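Local coordinates for polyhedrin (Antheraea mylitta cypovirus 4, PDB 5A9C), which packs into the intracellular microcrystals, or polyhedra, that occlude and protect virus particles of this insect cypovirus, at the interface of chains A and B. Residues are numbered along the deposited sequence; one frame, centred on the assembly and turned at random. Chains: chain A/B, Polyhedrin.

Contact 1: the interface of chains A and B. Residues chain A 65, 67-69, 102-104; chain B 175-178.
A heterologous packing of two copies of the base-domain-deleted polyhedrin, a part of the longer natural protein, brings strand 61-66 and two loops of chain A against the start of strand 176-182 of chain B; different surfaces of the same protein meet, and the patch joins neighbouring subunits of the deposited trimer. B:Cys176 lies over one face of the A:Phe65 ring: its CB methylene sits 3.6 Å from the ring centroid in a CH-pi contact, and the thiol SG reaches toward the rim, 3.4 Å from CD1. The ring is presented by a first torsion that sets CG anti to the backbone N (chi1 172°), while its opposite face is backed by the backbone N of A:Asn67. B:Pro177 adds its CD on the same face as the cysteine, toward the rim, 3.8 Å from A:Phe65 CD2. Beyond this apolar step, B:Asn178 uses its amide ND2 twice. It donates to the A:Met102 carbonyl O at 2.7 Å, meeting a lone pair in the carbonyl plane, although the bond is bent (130° at H) and A:Met102 is poorly ordered. The same ND2 is joined, at 3.0 Å and nearly straight (173° at H), to a water that also bonds the carbonyl oxygens of A:His103 and B:Cys176. OD1 of the amide lies 3.6 Å from indole CD1 of A:Trp68, the two planes nearly parallel. A second water bridges A:Asn67 ND2, at 2.8 Å, to the B:Pro177 carbonyl. The site thus combines a small sulfur-aromatic contact with water-mediated backbone recognition, and plausibly fixes the register of adjacent subunits in the trimer on which the polyhedra would be built.

Contact 2: the interface of chains A and B. Residues chain A 114-116; chain B 35, 37, 59, 172.
The A:Trp116 indole stands beside the amide of the poorly ordered B:Asn172, the two planes 76° apart, with amide ND2 modelled 3.6 Å from the pyrrole-ring CD1; a water lies over one indole face, offset toward the rim. The B:Asp35 carboxylate and the A:Arg114 guanidinium are likewise turned apart, by 60°, and their charged atoms do not touch. Instead, the side chains cross at about a right angle and the aliphatic stem of the arginine meets the acid, A:Arg114 CG lying 3.4 Å from OD2 of B:Asp35. A bend at chi2 turns the arginine chain beyond CG; NE of A:Arg114 and OD1 of B:Asp35 are 4.4 Å apart, so any attraction would be a long-range one. Next to this pair, A:Ala115 packs against chain B. Its backbone N donates to the B:Asp35 carbonyl O at 3.1 Å, nearly along the C=O axis. Its methyl CB meets B:Pro59 CB at 3.8 Å and, at about a right angle to it, the B:Asn172 amide. From another direction comes B:Met37, whose CG, anti to the carbonyl carbon (chi1 -64°), lies 3.7 Å from A:Arg114 CA; the bend at chi2 then brings the thioether SD beside the A:Ala115 CA. Two waters complete the contact. One joins the A:Trp116 backbone N to the B:Asp35 carboxylate; the other, the water over the indole face, links the backbone carbonyls of A:Ala115 and B:Asn172. The alanine is therefore held by a backbone bond and apolar packing together. On the indole side, the second of these waters sits 2.9 Å from the carbonyl O of A:Ala115.

Contact 1: the interface of chains A and B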
loop_
_atom_site.group_PDB
_atom_site.type_symbol
_atom_site.label_atom_id
_atom_site.label_comp_id
_atom_site.label_asym_id
_atom_site.label_seq_id
_atom_site.Cartn_x
_atom_site.Cartn_y
_atom_site.Cartn_z
ATOM N N PHE A 65 -2.114 3.182 -8.998
ATOM C CA PHE A 65 -3.381 2.874 -9.645
ATOM C C PHE A 65 -4.449 3.797 -9.091
ATOM O O PHE A 65 -4.819 3.707 -7.921
ATOM C CB PHE A 65 -3.797 1.415 -9.441
ATOM C CG PHE A 65 -5.197 1.114 -9.928
ATOM C CD1 PHE A 65 -5.466 0.999 -11.281
ATOM C CD2 PHE A 65 -6.243 0.958 -9.030
ATOM C CE1 PHE A 65 -6.748 0.730 -11.733
ATOM C CE2 PHE A 65 -7.529 0.685 -9.478
ATOM C CZ PHE A 65 -7.780 0.570 -10.830
ATOM N N ASN A 67 -8.193 4.648 -9.096
ATOM C CA ASN A 67 -9.481 4.067 -9.456
ATOM C C ASN A 67 -10.456 5.142 -9.918
ATOM O O ASN A 67 -10.207 6.337 -9.738
ATOM C CB ASN A 67 -10.072 3.258 -8.295
ATOM C CG ASN A 67 -10.376 4.114 -7.085
ATOM O OD1 ASN A 67 -11.192 5.029 -7.153
ATOM N ND2 ASN A 67 -9.725 3.815 -5.967
ATOM N N TRP A 68 -11.566 4.717 -10.512
ATOM C CA TRP A 68 -12.486 5.651 -11.151
ATOM C C TRP A 68 -13.154 6.607 -10.163
ATOM O O TRP A 68 -13.493 7.737 -10.518
ATOM C CB TRP A 68 -13.538 4.901 -11.979
ATOM C CG TRP A 68 -14.532 4.140 -11.164
ATOM C CD1 TRP A 68 -14.418 2.854 -10.720
ATOM C CD2 TRP A 68 -15.799 4.616 -10.696
ATOM N NE1 TRP A 68 -15.536 2.500 -10.002
ATOM C CE2 TRP A 68 -16.399 3.565 -9.973
ATOM C CE3 TRP A 68 -16.485 5.828 -10.819
ATOM C CZ2 TRP A 68 -17.652 3.690 -9.373
ATOM C CZ3 TRP A 68 -17.728 5.951 -10.223
ATOM C CH2 TRP A 68 -18.298 4.888 -9.509
ATOM N N ARG A 69 -13.338 6.163 -8.925
ATOM C CA ARG A 69 -13.977 7.009 -7.923
ATOM C C ARG A 69 -13.007 8.064 -7.389
ATOM O O ARG A 69 -13.408 9.186 -7.079
ATOM C CB ARG A 69 -14.585 6.168 -6.790
ATOM C CG ARG A 69 -13.577 5.458 -5.901
ATOM C CD ARG A 69 -14.218 4.295 -5.149
ATOM N NE ARG A 69 -14.412 3.124 -6.001
ATOM C CZ ARG A 69 -13.754 1.975 -5.862
ATOM N NH1 ARG A 69 -12.862 1.830 -4.893
ATOM N NH2 ARG A 69 -14.000 0.965 -6.686
ATOM N N MET A 102 -12.346 0.244 -16.068
ATOM C CA MET A 102 -12.816 0.508 -14.714
ATOM C C MET A 102 -12.238 -0.471 -13.694
ATOM O O MET A 102 -12.181 -0.172 -12.499
ATOM C CB MET A 102 -14.346 0.493 -14.656
ATOM C CG MET A 102 -14.963 -0.881 -14.813
ATOM S SD MET A 102 -16.765 -0.845 -14.716
ATOM C CE MET A 102 -17.158 0.169 -16.139
ATOM N N HIS A 103 -11.803 -1.635 -14.168
ATOM C CA HIS A 103 -11.289 -2.680 -13.287
ATOM C C HIS A 103 -9.767 -2.660 -13.184
ATOM O O HIS A 103 -9.179 -3.445 -12.437
ATOM C CB HIS A 103 -11.759 -4.057 -13.762
ATOM C CG HIS A 103 -13.247 -4.179 -13.875
ATOM N ND1 HIS A 103 -14.049 -4.525 -12.810
ATOM C CD2 HIS A 103 -14.080 -3.992 -14.928
ATOM C CE1 HIS A 103 -15.313 -4.547 -13.200
ATOM N NE2 HIS A 103 -15.356 -4.227 -14.481
ATOM N N GLY A 104 -9.133 -1.763 -13.929
ATOM C CA GLY A 104 -7.684 -1.683 -13.949
ATOM C C GLY A 104 -7.071 -2.653 -14.944
ATOM O O GLY A 104 -5.886 -2.980 -14.865
ATOM N N VAL B 175 -1.326 -3.715 -7.796
ATOM C CA VAL B 175 -2.624 -4.264 -7.427
ATOM C C VAL B 175 -3.729 -3.251 -7.707
ATOM O O VAL B 175 -3.675 -2.112 -7.239
ATOM C CB VAL B 175 -2.669 -4.671 -5.937
ATOM C CG1 VAL B 175 -4.065 -5.146 -5.557
ATOM C CG2 VAL B 175 -1.635 -5.752 -5.650
ATOM N N CYS B 176 -4.727 -3.668 -8.479
ATOM C CA CYS B 176 -5.825 -2.784 -8.844
ATOM C C CYS B 176 -7.126 -3.234 -8.192
ATOM O O CYS B 176 -7.785 -4.151 -8.683
ATOM C CB CYS B 176 -5.986 -2.743 -10.361
ATOM S SG CYS B 176 -4.491 -2.261 -11.226
ATOM N N PRO B 177 -7.491 -2.593 -7.074
ATOM C CA PRO B 177 -8.704 -2.914 -6.318
ATOM C C PRO B 177 -9.929 -2.158 -6.812
ATOM O O PRO B 177 -9.835 -0.989 -7.190
ATOM C CB PRO B 177 -8.366 -2.442 -4.893
ATOM C CG PRO B 177 -6.909 -2.034 -4.922
ATOM C CD PRO B 177 -6.632 -1.657 -6.336
ATOM N N ASN B 178 -11.071 -2.835 -6.808
ATOM C CA ASN B 178 -12.360 -2.178 -6.970
ATOM C C ASN B 178 -13.348 -2.685 -5.934
ATOM O O ASN B 178 -13.357 -3.868 -5.591
ATOM C CB ASN B 178 -12.919 -2.380 -8.377
ATOM C CG ASN B 178 -12.515 -1.273 -9.323
ATOM O OD1 ASN B 178 -13.019 -0.151 -9.234
ATOM N ND2 ASN B 178 -11.602 -1.579 -10.236
HETATM O O HOH W 1 -10.325 -4.303 -10.122
HETATM O O HOH W 2 -8.764 1.284 -5.316
#

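Contact 2: the interface of chains A and B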
loop_
_atom_site.group_PDB
_atom_site.type_symbol
_atom_site.label_atom_id
_atom_site.label_comp_id
_atom_site.label_asym_id
_atom_site.label_seq_id
_atom_site.Cartn_x
_atom_site.Cartn_y
_atom_site.Cartn_z
ATOM N N ARG A 114 -2.582 -8.255 -19.062
ATOM C CA ARG A 114 -1.223 -8.390 -18.542
ATOM C C ARG A 114 -0.852 -7.204 -17.654
ATOM O O ARG A 114 -1.594 -6.229 -17.566
ATOM C CB ARG A 114 -0.212 -8.513 -19.687
ATOM C CG ARG A 114 0.050 -9.941 -20.164
ATOM C CD ARG A 114 -0.960 -10.402 -21.205
ATOM N NE ARG A 114 -0.632 -11.735 -21.702
ATOM C CZ ARG A 114 -1.136 -12.863 -21.209
ATOM N NH1 ARG A 114 -2.009 -12.822 -20.211
ATOM N NH2 ARG A 114 -0.776 -14.031 -21.721
ATOM N N ALA A 115 0.305 -7.287 -17.004
ATOM C CA ALA A 115 0.759 -6.218 -16.121
ATOM C C ALA A 115 0.785 -4.883 -16.859
ATOM O O ALA A 115 0.422 -3.850 -16.300
ATOM C CB ALA A 115 2.135 -6.546 -15.551
ATOM N N TRP A 116 1.218 -4.916 -18.116
ATOM C CA TRP A 116 1.185 -3.738 -18.979
ATOM C C TRP A 116 0.733 -4.122 -20.389
ATOM O O TRP A 116 0.983 -5.238 -20.845
ATOM C CB TRP A 116 2.549 -3.044 -19.006
ATOM C CG TRP A 116 2.980 -2.575 -17.650
ATOM C CD1 TRP A 116 3.801 -3.228 -16.780
ATOM C CD2 TRP A 116 2.586 -1.361 -16.997
ATOM N NE1 TRP A 116 3.949 -2.495 -15.627
ATOM C CE2 TRP A 116 3.216 -1.342 -15.736
ATOM C CE3 TRP A 116 1.769 -0.285 -17.358
ATOM C CZ2 TRP A 116 3.054 -0.292 -14.836
ATOM C CZ3 TRP A 116 1.607 0.756 -16.462
ATOM C CH2 TRP A 116 2.248 0.747 -15.217
ATOM N N ASP B 35 3.750 -12.692 -17.024
ATOM C CA ASP B 35 3.238 -11.375 -16.657
ATOM C C ASP B 35 1.721 -11.313 -16.774
ATOM O O ASP B 35 1.139 -10.233 -16.899
ATOM C CB ASP B 35 3.885 -10.276 -17.504
ATOM C CG ASP B 35 3.398 -10.280 -18.937
ATOM O OD1 ASP B 35 3.136 -11.377 -19.477
ATOM O OD2 ASP B 35 3.276 -9.182 -19.523
ATOM N N MET B 37 -2.246 -11.541 -15.655
ATOM C CA MET B 37 -2.978 -11.035 -14.509
ATOM C C MET B 37 -3.637 -12.172 -13.741
ATOM O O MET B 37 -4.057 -13.174 -14.323
ATOM C CB MET B 37 -4.031 -10.015 -14.951
ATOM C CG MET B 37 -3.447 -8.763 -15.583
ATOM S SD MET B 37 -2.413 -7.819 -14.446
ATOM C CE MET B 37 -3.652 -7.223 -13.302
ATOM N N PRO B 59 -0.588 -8.893 -11.093
ATOM C CA PRO B 59 0.241 -9.796 -11.900
ATOM C C PRO B 59 1.139 -10.772 -11.129
ATOM O O PRO B 59 1.487 -11.812 -11.688
ATOM C CB PRO B 59 1.111 -8.830 -12.703
ATOM C CG PRO B 59 1.273 -7.660 -11.796
ATOM C CD PRO B 59 -0.037 -7.527 -11.048
ATOM N N ASN B 172 6.777 -4.354 -10.789
ATOM C CA ASN B 172 5.781 -4.693 -11.801
ATOM C C ASN B 172 4.405 -4.965 -11.201
ATOM O O ASN B 172 3.391 -4.926 -11.899
ATOM C CB ASN B 172 6.249 -5.915 -12.594
ATOM C CG ASN B 172 5.238 -6.371 -13.620
ATOM O OD1 ASN B 172 4.365 -7.188 -13.328
ATOM N ND2 ASN B 172 5.354 -5.851 -14.835
HETATM O O HOH W 3 3.328 -6.876 -18.667
HETATM O O HOH W 4 0.933 -3.618 -13.427
#

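The C-alpha centres of contact 1 and contact 2 lie about 14 Å apart in the same A-B interface, which is not an exact two-fold. They share no residue, but chain B connects them closely: helix 165-172 ends in contact 2 and strand 176-182 begins in contact 1 after a short linker. Chain B also brings B:Asp35, B:Met37 and B:Pro59 to contact 2. Chain A supplies strand 61-66 and loops around 67-69 and 102-104 to contact 1, and the loop at 114-116 to contact 2. The two patches may together limit movement between subunits of the three-copy assembly.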